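Local atomic coordinates of leucine aminopeptidase 1 (Caenorhabditis elegans, PDB entry 2HC9), a protein that removes N-terminal amino acids, preferably leucine, from peptides as a zinc-dependent M17 aminopeptidase, and probably serves as a digestive enzyme. Residues Leu17-Val23 with Asn108-Phe114; Lys26-Lys30 with Ile56-Ala61; Thr186-Val190 with Cys303-Asn307; His222-Gly227 with Asn308-Asn314; Lys353-Ile357 with Leu451-His455. The protein carries 1 engineered substitution. One frame throughout, in Å; residues are numbered along the deposited sequence.

Interaction 1 (Leu17-Val23 with Asn108-Phe114); sequences LTSLIIV and NVHFVLF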
# COMPACT_ATOMS: atom_id res chain seq x y z
N LEU A 17 45.40 12.19 28.93
CA LEU A 17 44.52 13.24 28.42
C LEU A 17 43.11 12.99 28.96
O LEU A 17 42.59 11.87 28.87
CB LEU A 17 44.49 13.22 26.89
CG LEU A 17 43.82 14.43 26.21
CD1 LEU A 17 44.54 15.75 26.57
CD2 LEU A 17 43.82 14.22 24.68
N THR A 18 42.54 14.04 29.54
CA THR A 18 41.25 13.94 30.24
C THR A 18 40.24 14.88 29.61
O THR A 18 40.53 16.07 29.40
CB THR A 18 41.42 14.31 31.71
OG1 THR A 18 42.34 13.40 32.29
CG2 THR A 18 40.09 14.27 32.45
N SER A 19 39.07 14.33 29.30
CA SER A 19 37.88 15.12 28.98
C SER A 19 37.08 15.37 30.24
O SER A 19 36.87 14.46 31.05
CB SER A 19 36.97 14.39 28.00
OG SER A 19 35.74 15.09 27.88
N LEU A 20 36.61 16.60 30.41
CA LEU A 20 35.85 16.94 31.59
C LEU A 20 34.42 17.31 31.22
O LEU A 20 34.18 18.18 30.37
CB LEU A 20 36.49 18.14 32.32
CG LEU A 20 35.66 18.73 33.47
CD1 LEU A 20 35.56 17.75 34.62
CD2 LEU A 20 36.25 20.08 33.96
N ILE A 21 33.46 16.68 31.87
CA ILE A 21 32.06 17.08 31.67
C ILE A 21 31.41 17.39 33.01
O ILE A 21 31.34 16.53 33.89
CB ILE A 21 31.27 16.00 30.88
CG1 ILE A 21 31.90 15.82 29.49
CG2 ILE A 21 29.77 16.38 30.78
CD1 ILE A 21 31.41 14.64 28.74
N ILE A 22 30.96 18.64 33.16
CA ILE A 22 30.26 19.07 34.38
C ILE A 22 28.75 19.02 34.17
O ILE A 22 28.24 19.51 33.15
CB ILE A 22 30.67 20.52 34.80
CG1 ILE A 22 32.19 20.59 34.95
CG2 ILE A 22 29.95 20.96 36.10
CD1 ILE A 22 32.74 22.03 34.89
N VAL A 23 28.03 18.43 35.12
CA VAL A 23 26.59 18.23 34.98
C VAL A 23 25.82 18.73 36.21
O VAL A 23 26.17 18.40 37.35
CB VAL A 23 26.25 16.74 34.72
CG1 VAL A 23 24.73 16.57 34.42
CG2 VAL A 23 27.11 16.19 33.58
N ASN A 108 40.94 9.53 29.71
CA ASN A 108 40.02 9.64 30.86
C ASN A 108 38.83 10.54 30.51
O ASN A 108 38.99 11.61 29.91
CB ASN A 108 40.73 10.27 32.06
CG ASN A 108 42.05 9.58 32.39
OD1 ASN A 108 43.10 10.22 32.44
ND2 ASN A 108 41.99 8.29 32.62
N VAL A 109 37.63 10.12 30.92
CA VAL A 109 36.50 11.06 31.00
C VAL A 109 36.10 11.27 32.44
O VAL A 109 35.78 10.33 33.17
CB VAL A 109 35.30 10.61 30.18
CG1 VAL A 109 34.25 11.75 30.12
CG2 VAL A 109 35.76 10.24 28.78
N HIS A 110 36.13 12.53 32.86
CA HIS A 110 35.82 12.87 34.23
C HIS A 110 34.48 13.62 34.28
O HIS A 110 34.38 14.73 33.72
CB HIS A 110 36.95 13.75 34.79
CG HIS A 110 36.92 13.90 36.29
ND1 HIS A 110 37.78 14.74 36.97
CD2 HIS A 110 36.14 13.31 37.23
CE1 HIS A 110 37.53 14.67 38.27
NE2 HIS A 110 36.54 13.81 38.45
N PHE A 111 33.48 13.02 34.91
CA PHE A 111 32.21 13.73 35.19
C PHE A 111 32.23 14.29 36.59
O PHE A 111 32.52 13.57 37.56
CB PHE A 111 30.97 12.82 35.04
CG PHE A 111 30.74 12.38 33.62
CD1 PHE A 111 29.86 13.07 32.79
CD2 PHE A 111 31.49 11.32 33.09
CE1 PHE A 111 29.70 12.69 31.45
CE2 PHE A 111 31.34 10.92 31.76
CZ PHE A 111 30.45 11.60 30.93
N VAL A 112 31.88 15.56 36.68
CA VAL A 112 31.52 16.16 37.96
C VAL A 112 30.01 16.37 37.97
O VAL A 112 29.48 17.26 37.27
CB VAL A 112 32.24 17.49 38.20
CG1 VAL A 112 31.79 18.06 39.56
CG2 VAL A 112 33.78 17.27 38.20
N LEU A 113 29.35 15.55 38.75
CA LEU A 113 27.88 15.54 38.81
C LEU A 113 27.39 16.22 40.09
O LEU A 113 27.47 15.66 41.18
CB LEU A 113 27.35 14.10 38.74
CG LEU A 113 25.83 13.89 38.91
CD1 LEU A 113 25.05 14.61 37.80
CD2 LEU A 113 25.50 12.40 38.88
N PHE A 114 26.85 17.44 39.93
CA PHE A 114 26.23 18.16 41.05
C PHE A 114 24.75 17.81 41.11
O PHE A 114 23.94 18.39 40.41
CB PHE A 114 26.36 19.66 40.85
CG PHE A 114 27.78 20.16 40.92
CD1 PHE A 114 28.44 20.23 42.15
CD2 PHE A 114 28.43 20.58 39.77
CE1 PHE A 114 29.76 20.71 42.23
CE2 PHE A 114 29.76 21.06 39.83
CZ PHE A 114 30.42 21.13 41.07

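Interaction 2 (Lys26-Lys30 with Ile56-Ala61); sequences KSVLK and ISRIPA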
# COMPACT_ATOMS: atom_id res chain seq x y z
N LYS A 26 20.31 23.86 36.79
CA LYS A 26 20.61 25.28 36.80
C LYS A 26 20.63 25.85 38.21
O LYS A 26 21.55 26.58 38.57
CB LYS A 26 19.55 26.00 35.94
CG LYS A 26 19.87 27.46 35.61
CD LYS A 26 21.13 27.56 34.76
CE LYS A 26 21.59 29.00 34.64
NZ LYS A 26 20.59 29.82 33.90
N SER A 27 19.65 25.49 39.04
CA SER A 27 19.56 26.04 40.38
C SER A 27 20.73 25.58 41.23
O SER A 27 21.21 26.33 42.10
CB SER A 27 18.24 25.67 41.06
OG SER A 27 18.12 24.26 41.21
N VAL A 28 21.20 24.35 40.99
CA VAL A 28 22.31 23.78 41.77
C VAL A 28 23.62 24.42 41.33
O VAL A 28 24.42 24.92 42.16
CB VAL A 28 22.37 22.24 41.62
CG1 VAL A 28 23.63 21.69 42.29
CG2 VAL A 28 21.09 21.58 42.20
N LEU A 29 23.83 24.45 40.01
CA LEU A 29 25.00 25.11 39.41
C LEU A 29 25.14 26.57 39.84
O LEU A 29 26.26 27.04 40.06
CB LEU A 29 24.97 25.02 37.88
CG LEU A 29 25.10 23.62 37.27
CD1 LEU A 29 24.94 23.67 35.74
CD2 LEU A 29 26.41 22.96 37.64
N LYS A 30 24.01 27.27 39.97
CA LYS A 30 24.02 28.67 40.43
C LYS A 30 24.66 28.79 41.82
O LYS A 30 25.26 29.82 42.15
CB LYS A 30 22.59 29.22 40.50
CG LYS A 30 22.10 29.84 39.22
CD LYS A 30 20.69 30.45 39.42
CE LYS A 30 20.63 31.34 40.68
NZ LYS A 30 19.73 32.53 40.52
N ILE A 56 27.54 31.05 34.07
CA ILE A 56 26.31 30.53 34.67
C ILE A 56 25.15 31.54 34.56
O ILE A 56 24.02 31.14 34.25
CB ILE A 56 26.53 30.04 36.14
CG1 ILE A 56 27.62 28.95 36.17
CG2 ILE A 56 25.22 29.50 36.75
CD1 ILE A 56 27.27 27.64 35.41
N SER A 57 25.43 32.83 34.77
CA SER A 57 24.45 33.90 34.49
C SER A 57 23.90 33.89 33.06
O SER A 57 22.70 34.01 32.87
CB SER A 57 25.03 35.29 34.79
OG SER A 57 25.63 35.36 36.07
N ARG A 58 24.78 33.74 32.07
CA ARG A 58 24.37 33.85 30.65
C ARG A 58 23.62 32.62 30.14
O ARG A 58 22.72 32.76 29.32
CB ARG A 58 25.56 34.07 29.75
CG ARG A 58 26.33 35.34 30.01
CD ARG A 58 25.86 36.45 29.11
NE ARG A 58 25.68 36.08 27.70
CZ ARG A 58 24.97 36.82 26.85
NH1 ARG A 58 24.38 37.92 27.30
NH2 ARG A 58 24.84 36.47 25.58
N ILE A 59 24.01 31.42 30.56
CA ILE A 59 23.48 30.23 29.90
C ILE A 59 22.00 30.06 30.25
O ILE A 59 21.57 30.49 31.32
CB ILE A 59 24.29 28.94 30.21
CG1 ILE A 59 24.23 28.60 31.70
CG2 ILE A 59 25.73 29.04 29.67
CD1 ILE A 59 25.31 27.66 32.11
N PRO A 60 21.22 29.50 29.31
CA PRO A 60 19.77 29.42 29.48
C PRO A 60 19.32 28.48 30.61
O PRO A 60 20.14 28.08 31.45
CB PRO A 60 19.29 28.90 28.12
CG PRO A 60 20.47 28.19 27.55
CD PRO A 60 21.65 28.97 28.00
N ALA A 61 18.04 28.14 30.62
CA ALA A 61 17.48 27.25 31.64
C ALA A 61 18.01 25.82 31.52
O ALA A 61 17.94 25.06 32.49
CB ALA A 61 15.95 27.26 31.59
O HOH W 1 21.44 32.35 34.35

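Interaction 3 (Thr186-Val190 with Cys303-Asn307); sequences TDALV and CIVEN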
# COMPACT_ATOMS: atom_id res chain seq x y z
N THR A 186 20.24 -17.57 20.52
CA THR A 186 19.63 -18.09 21.76
C THR A 186 20.68 -18.73 22.66
O THR A 186 20.69 -18.51 23.88
CB THR A 186 18.51 -19.13 21.52
OG1 THR A 186 19.05 -20.26 20.82
CG2 THR A 186 17.34 -18.53 20.70
N ASP A 187 21.57 -19.52 22.05
CA ASP A 187 22.68 -20.16 22.80
C ASP A 187 23.54 -19.13 23.52
O ASP A 187 23.93 -19.31 24.69
CB ASP A 187 23.57 -20.95 21.83
CG ASP A 187 22.90 -22.24 21.31
OD1 ASP A 187 21.86 -22.65 21.85
OD2 ASP A 187 23.44 -22.84 20.37
N ALA A 188 23.89 -18.06 22.80
CA ALA A 188 24.76 -17.03 23.39
C ALA A 188 24.05 -16.31 24.53
O ALA A 188 24.66 -16.00 25.54
CB ALA A 188 25.18 -16.04 22.34
N LEU A 189 22.75 -16.03 24.37
CA LEU A 189 22.01 -15.38 25.47
C LEU A 189 21.81 -16.31 26.69
O LEU A 189 21.90 -15.85 27.84
CB LEU A 189 20.67 -14.77 24.98
CG LEU A 189 19.85 -14.00 26.03
CD1 LEU A 189 20.70 -12.88 26.71
CD2 LEU A 189 18.57 -13.38 25.40
N VAL A 190 21.57 -17.60 26.45
CA VAL A 190 21.60 -18.58 27.56
C VAL A 190 22.96 -18.47 28.28
O VAL A 190 23.01 -18.36 29.52
CB VAL A 190 21.37 -20.03 27.07
CG1 VAL A 190 21.69 -21.06 28.19
CG2 VAL A 190 19.92 -20.21 26.58
N CYS A 303 12.79 -16.12 28.77
CA CYS A 303 12.22 -16.94 27.72
C CYS A 303 12.98 -16.59 26.45
O CYS A 303 12.82 -15.48 25.93
CB CYS A 303 10.72 -16.60 27.58
SG CYS A 303 9.82 -16.77 29.16
N ILE A 304 13.81 -17.52 25.97
CA ILE A 304 14.87 -17.17 24.98
C ILE A 304 14.63 -17.97 23.69
O ILE A 304 14.74 -19.19 23.68
CB ILE A 304 16.27 -17.47 25.52
CG1 ILE A 304 16.56 -16.60 26.76
CG2 ILE A 304 17.34 -17.17 24.43
CD1 ILE A 304 17.83 -17.07 27.54
N VAL A 305 14.22 -17.27 22.64
CA VAL A 305 13.84 -17.94 21.37
C VAL A 305 14.29 -17.08 20.20
O VAL A 305 14.53 -15.88 20.35
CB VAL A 305 12.30 -18.10 21.23
CG1 VAL A 305 11.73 -18.99 22.35
CG2 VAL A 305 11.60 -16.72 21.16
N GLU A 306 14.43 -17.69 19.02
CA GLU A 306 14.49 -16.89 17.80
C GLU A 306 13.27 -17.23 16.95
O GLU A 306 12.96 -18.40 16.77
CB GLU A 306 15.80 -17.14 17.04
CG GLU A 306 15.85 -16.31 15.71
CD GLU A 306 17.23 -16.24 15.05
OE1 GLU A 306 18.25 -16.32 15.76
OE2 GLU A 306 17.27 -16.11 13.80
N ASN A 307 12.57 -16.19 16.47
CA ASN A 307 11.32 -16.36 15.71
C ASN A 307 11.65 -16.23 14.21
O ASN A 307 11.87 -15.12 13.70
CB ASN A 307 10.31 -15.27 16.16
CG ASN A 307 8.89 -15.58 15.69
OD1 ASN A 307 8.52 -16.73 15.51
ND2 ASN A 307 8.09 -14.53 15.47
O HOH W 2 19.32 -17.83 17.81

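Interaction 4 (His222-Gly227 with Asn308-Asn314); sequences HVGKAG and NVSPIAN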
# COMPACT_ATOMS: atom_id res chain seq x y z
N HIS A 222 7.17 -23.80 20.62
CA HIS A 222 6.65 -23.65 19.27
C HIS A 222 7.07 -22.34 18.60
O HIS A 222 7.33 -22.31 17.40
CB HIS A 222 5.14 -23.95 19.22
CG HIS A 222 4.84 -25.40 19.46
ND1 HIS A 222 5.18 -26.39 18.56
CD2 HIS A 222 4.30 -26.04 20.53
CE1 HIS A 222 4.84 -27.57 19.05
NE2 HIS A 222 4.31 -27.39 20.26
N VAL A 223 7.21 -21.28 19.39
CA VAL A 223 7.75 -20.03 18.84
C VAL A 223 9.18 -20.23 18.34
O VAL A 223 9.53 -19.78 17.23
CB VAL A 223 7.67 -18.86 19.88
CG1 VAL A 223 8.49 -17.66 19.43
CG2 VAL A 223 6.18 -18.46 20.08
N GLY A 224 10.02 -20.86 19.16
CA GLY A 224 11.47 -20.91 18.88
C GLY A 224 11.96 -22.07 18.02
O GLY A 224 13.16 -22.14 17.70
N LYS A 225 11.06 -22.99 17.67
CA LYS A 225 11.45 -24.27 17.01
C LYS A 225 12.03 -24.07 15.60
O LYS A 225 12.76 -24.93 15.11
CB LYS A 225 10.27 -25.26 16.92
CG LYS A 225 9.05 -24.75 16.10
CD LYS A 225 7.85 -25.74 16.19
CE LYS A 225 6.56 -25.07 15.71
NZ LYS A 225 5.44 -26.04 15.64
N ALA A 226 11.70 -22.95 14.96
CA ALA A 226 12.26 -22.67 13.63
C ALA A 226 13.45 -21.70 13.71
O ALA A 226 13.88 -21.14 12.70
CB ALA A 226 11.17 -22.13 12.70
N GLY A 227 14.03 -21.53 14.89
CA GLY A 227 15.28 -20.73 15.00
C GLY A 227 16.50 -21.56 14.57
O GLY A 227 16.45 -22.81 14.56
N ASN A 308 11.77 -17.37 13.53
CA ASN A 308 12.28 -17.39 12.16
C ASN A 308 11.37 -18.24 11.26
O ASN A 308 10.29 -18.65 11.67
CB ASN A 308 13.76 -17.84 12.10
CG ASN A 308 14.57 -17.12 10.99
OD1 ASN A 308 14.18 -17.13 9.82
ND2 ASN A 308 15.70 -16.52 11.36
N VAL A 309 11.81 -18.47 10.03
CA VAL A 309 10.93 -18.91 8.97
C VAL A 309 11.44 -20.25 8.40
O VAL A 309 12.56 -20.33 7.87
CB VAL A 309 10.88 -17.84 7.83
CG1 VAL A 309 10.09 -18.36 6.64
CG2 VAL A 309 10.28 -16.53 8.38
N SER A 310 10.62 -21.29 8.52
CA SER A 310 10.90 -22.57 7.84
C SER A 310 9.61 -23.37 7.76
O SER A 310 8.60 -22.97 8.35
CB SER A 310 11.97 -23.36 8.60
OG SER A 310 11.40 -24.07 9.70
N PRO A 311 9.64 -24.51 7.04
CA PRO A 311 8.43 -25.34 6.97
C PRO A 311 7.94 -25.90 8.32
O PRO A 311 6.80 -26.32 8.40
CB PRO A 311 8.86 -26.50 6.06
CG PRO A 311 9.99 -25.91 5.22
CD PRO A 311 10.74 -25.06 6.21
N ILE A 312 8.79 -25.89 9.35
CA ILE A 312 8.33 -26.32 10.66
C ILE A 312 7.89 -25.18 11.57
O ILE A 312 7.44 -25.44 12.69
CB ILE A 312 9.33 -27.27 11.37
CG1 ILE A 312 10.64 -26.54 11.72
CG2 ILE A 312 9.52 -28.55 10.53
CD1 ILE A 312 11.43 -27.23 12.85
N ALA A 313 7.97 -23.94 11.09
CA ALA A 313 7.59 -22.78 11.94
C ALA A 313 6.08 -22.76 12.22
O ALA A 313 5.29 -23.34 11.45
CB ALA A 313 8.03 -21.44 11.29
N ASN A 314 5.69 -22.07 13.29
CA ASN A 314 4.29 -21.64 13.50
C ASN A 314 3.70 -21.02 12.22
O ASN A 314 4.41 -20.30 11.49
CB ASN A 314 4.23 -20.54 14.58
CG ASN A 314 4.41 -21.06 16.01
OD1 ASN A 314 4.18 -22.24 16.30
ND2 ASN A 314 4.80 -20.14 16.91
O HOH W 3 7.92 -21.24 14.91
O HOH W 4 11.29 -19.86 15.20
O HOH W 5 2.89 -24.58 15.59
O HOH W 6 6.51 -27.71 13.58

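Interaction 5 (Lys353-Ile357 with Leu451-His455); sequences KATTI and LRWLH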
# COMPACT_ATOMS: atom_id res chain seq x y z
N LYS A 353 6.18 -20.73 42.79
CA LYS A 353 5.33 -20.18 43.86
C LYS A 353 5.53 -18.69 44.10
O LYS A 353 5.38 -18.20 45.23
CB LYS A 353 5.47 -20.97 45.17
CG LYS A 353 5.48 -22.51 45.01
CD LYS A 353 4.18 -23.01 44.37
CE LYS A 353 4.12 -24.52 44.31
NZ LYS A 353 2.88 -24.93 43.56
N ALA A 354 5.84 -17.95 43.03
CA ALA A 354 6.03 -16.50 43.16
C ALA A 354 4.65 -15.87 43.41
O ALA A 354 3.65 -16.29 42.81
CB ALA A 354 6.65 -15.90 41.87
N THR A 355 4.61 -14.87 44.30
CA THR A 355 3.39 -14.14 44.62
C THR A 355 3.41 -12.70 44.13
O THR A 355 2.42 -11.98 44.23
CB THR A 355 3.15 -14.16 46.13
OG1 THR A 355 4.31 -13.65 46.80
CG2 THR A 355 2.86 -15.59 46.58
N THR A 356 4.56 -12.28 43.60
CA THR A 356 4.66 -11.04 42.84
C THR A 356 5.37 -11.40 41.53
O THR A 356 6.54 -11.84 41.53
CB THR A 356 5.46 -9.95 43.62
OG1 THR A 356 4.86 -9.76 44.92
CG2 THR A 356 5.41 -8.60 42.88
N ILE A 357 4.65 -11.24 40.41
CA ILE A 357 5.19 -11.65 39.10
C ILE A 357 5.21 -10.44 38.17
O ILE A 357 4.17 -9.86 37.85
CB ILE A 357 4.36 -12.80 38.46
CG1 ILE A 357 4.30 -14.02 39.40
CG2 ILE A 357 4.92 -13.15 37.04
CD1 ILE A 357 3.29 -15.09 38.97
N LEU A 451 -2.76 -12.98 43.55
CA LEU A 451 -1.36 -12.54 43.66
C LEU A 451 -1.22 -11.17 43.03
O LEU A 451 -2.21 -10.53 42.70
CB LEU A 451 -0.39 -13.57 43.03
CG LEU A 451 -0.62 -14.10 41.59
CD1 LEU A 451 -0.18 -13.11 40.50
CD2 LEU A 451 0.13 -15.40 41.44
N ARG A 452 0.02 -10.67 42.90
CA ARG A 452 0.21 -9.41 42.17
C ARG A 452 0.96 -9.71 40.87
O ARG A 452 2.00 -10.35 40.89
CB ARG A 452 1.00 -8.41 43.03
CG ARG A 452 0.20 -7.98 44.30
CD ARG A 452 0.94 -6.93 45.11
NE ARG A 452 2.27 -7.43 45.47
CZ ARG A 452 3.29 -6.65 45.82
NH1 ARG A 452 3.14 -5.33 45.87
NH2 ARG A 452 4.48 -7.21 46.13
N TRP A 453 0.38 -9.28 39.75
CA TRP A 453 0.95 -9.50 38.44
C TRP A 453 1.05 -8.15 37.75
O TRP A 453 0.07 -7.40 37.72
CB TRP A 453 0.08 -10.47 37.59
CG TRP A 453 0.46 -10.44 36.11
CD1 TRP A 453 1.71 -10.65 35.57
CD2 TRP A 453 -0.42 -10.17 35.00
NE1 TRP A 453 1.66 -10.50 34.18
CE2 TRP A 453 0.36 -10.24 33.82
CE3 TRP A 453 -1.79 -9.88 34.90
CZ2 TRP A 453 -0.19 -10.00 32.55
CZ3 TRP A 453 -2.33 -9.66 33.64
CH2 TRP A 453 -1.54 -9.73 32.48
N LEU A 454 2.22 -7.85 37.19
CA LEU A 454 2.40 -6.62 36.45
C LEU A 454 3.14 -6.93 35.15
O LEU A 454 4.24 -7.51 35.16
CB LEU A 454 3.15 -5.57 37.27
CG LEU A 454 3.29 -4.19 36.61
CD1 LEU A 454 3.12 -3.01 37.62
CD2 LEU A 454 4.60 -4.05 35.76
N HIS A 455 2.54 -6.50 34.05
CA HIS A 455 3.13 -6.63 32.71
C HIS A 455 3.64 -5.25 32.27
O HIS A 455 2.95 -4.25 32.45
CB HIS A 455 2.03 -7.13 31.75
CG HIS A 455 2.34 -6.87 30.31
ND1 HIS A 455 3.37 -7.51 29.65
CD2 HIS A 455 1.76 -6.04 29.40
CE1 HIS A 455 3.42 -7.08 28.40
NE2 HIS A 455 2.45 -6.19 28.22
O HOH W 7 2.06 -10.25 46.19

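Interaction 1 (Leu17-Val23 with Asn108-Phe114)
Apolar side chains pack on both faces of this strand pair. On one face I21 CB lies 3.7 Å from F111 CE1, V23 CG2 meets the edge of the same ring (4.2 Å to F111 CD1), and helix 90-97 covers the group through I93 and L97. On the other, L20 CD1 touches V112 CG2 at 4.0 Å and I22 CG2 reaches the edge of the F114 ring, 3.7 Å from CE2, beneath F38 and V41 of helix 36-42. Between these layers the backbones run parallel, with T18 beside N108 and V23 beside L113, and exchange seven hydrogen bonds, from N108 N to L17 O (3.0 Å) through to F114 N to V23 O (2.8 Å). Polar side chains look to other partners: S19 OG bonds L71 O and H110 NE2 bonds D149. With helices on both faces, these neighbouring inner strands form the centre of the alpha/beta sheet of the M17 N-terminal domain, a member of the macro clan.

Interaction 2 (Lys26-Lys30 with Ile56-Ala61)
Charge-assisted hydrogen bonding dominates, and it comes from one side chain. K26, in the first turn of helix 26-31, extends its ammonium group to the first two carbonyls after helix 49-58: K26 NZ donates to I59 O at 2.8 Å and to P60 O at 3.0 Å. A water adds an indirect link to the last turn of that helix, accepting from K26 NZ (2.7 Å) and donating to I56 O (2.9 Å) and S57 O (2.6 Å). The positive charge thus lies at the helix C-terminus, where last-turn carbonyls lack partners from a further turn; I59 is the first residue to leave helical phi/psi, and the chain turns toward strand 63-66. In the N-terminal domain this ties the short helix directly after strand 18-25 to the end of helix 49-58.

Van der Waals packing supplies the rest. The aliphatic part of K26 runs over the same corner, with K26 CE 4.0 Å from I59 CG1 and 4.2 Å from I56 CG2. I56 also points at the neighbouring turn: its CD1 is 4.3 Å from L29 CB, and its CG2 is 4.0 Å from K30 CG. L29 and I59 both rest on L74 of strand 72-77, while R58 faces outward to form salt bridges with E70 and D105 of the second subunit.

Interaction 3 (Thr186-Val190 with Cys303-Asn307)
I304 lies beneath the first turn of helix 186-199 and gives the largest share of the buried surface on its strand. Its CG2 packs against the start of the helix, 3.6 Å from T186 CA and 3.7 Å from T186 CB, while CD1 reaches 4.0 Å to L189 CG and 3.9 Å to V190 CG2. T186 sets its methyl CG2 on the strand backbone, 3.4 Å from V305 C and 3.5 Å from E306 N; its hydroxyl bonds P230 and T229. No direct hydrogen bond joins the segments, but a water accepts from T186 N (2.9 Å) and donates to E306 OE1 (2.8 Å), and E306 OE2 forms a salt bridge with K315 of the third subunit. Segments 186-190 and 303-307 run nearly antiparallel, their axes at 164° and 8.1 Å at closest approach. The helix covers one face of the catalytic-domain sheet, where V190 packs on A232 and V234 of strand 232-238, while V305 points away to I220 and V223 of helix 218-224 and I340 of helix 337-350.

Interaction 4 (His222-Gly227 with Asn308-Asn314)
A226 O is buried by this contact without a hydrogen-bonding partner, N308 CB lying 3.4 Å from it. Nor does any direct hydrogen bond cross between the end of helix 218-224 with its following turn and the loop 308-314, although 403 Å² is buried; water carries the polar links. One water accepts from N314 N (2.9 Å) and lies 2.8 Å from H222 O. Another lies 2.7 Å from V223 O and 3.0 Å from N308 N, and accepts weakly from A226 N at 3.1 Å. K225 NZ, itself bonded to H222 ND1 at 3.0 Å, donates to two further waters, each 2.9 Å away, that in turn reach N314 OD1 (2.8 Å) and I312 O (2.6 Å).

Direct contact centres on A226, whose CB touches A313 CB at 3.5 Å and S310 OG at 3.6 Å. Each side has a type I turn, G224 to G227 and S310 to A313. In the second, S310 OG accepts from I312 N at 3.2 Å, an ST turn. V223 faces the interior, against V305, I340 and the zinc ligand E336, while V309 and P311 meet the fourth subunit. The chemistry implies a mixed contact in which water, not direct hydrogen bonds, links the backbones, near the metal site and at a junction between subunits of the hexamer.

Interaction 5 (Lys353-Ile357 with Leu451-His455)
R452 forms the most polar part of the contact, its guanidinium donating from NH2 to T356 OG1 at 2.8 Å. A water lies beside this bond, accepting from R452 NE (2.9 Å), donating to T355 O (2.6 Å) and sitting 3.1 Å from T356 OG1, so that side chain and backbone are joined on one face of the sheet. Three backbone hydrogen bonds then set the register: R452 N to T355 O (3.0 Å), I357 N to R452 O (2.8 Å) and L454 N to I357 O (2.9 Å). L451 CB also sits 3.4 Å from T355 O. T356 pairs with R452 and I357 with W453 in parallel, their CA atoms 4.8 Å apart in each pair. The indole NE1 of W453 bonds D359, farther along the first strand.

The pairing marks the start of strands 356-361 and 452-457, adjacent in the mixed sheet of the M17 catalytic domain. Strand 246-254 flanks the first on its other side, through backbone bonds of T356 to H246 and A248, and carries the zinc ligand K252.

On the face opposite T356 and R452, I357 carries the apolar packing. Its CD1 lies 4.0 Å from L451 CD2, its CG2 lies 4.3 Å from W453 CD1, and V345 and K349 of helix 337-350 cover it.

Interactions 1, 3, 4 and 5 are buried, interaction 4 also bordering other subunits; interaction 2 is partly exposed. Interactions 1 and 5 are both parallel strand pairings, but in different sheets, one in each domain, with centres about 42 Å apart. Interaction 2 lies at the end of interaction 1's sheet, where F114 packs on V28 and L29; there a lysine side chain bonds carbonyls after a helix, in place of backbone-to-backbone bonding. Interactions 3 and 4 meet around strand 297-307, V305 packing on V223 and G224, and both depend on water for their polar links, though interaction 3 is mainly helix-on-sheet packing and interaction 4 joins a helix end and its turn to a loop.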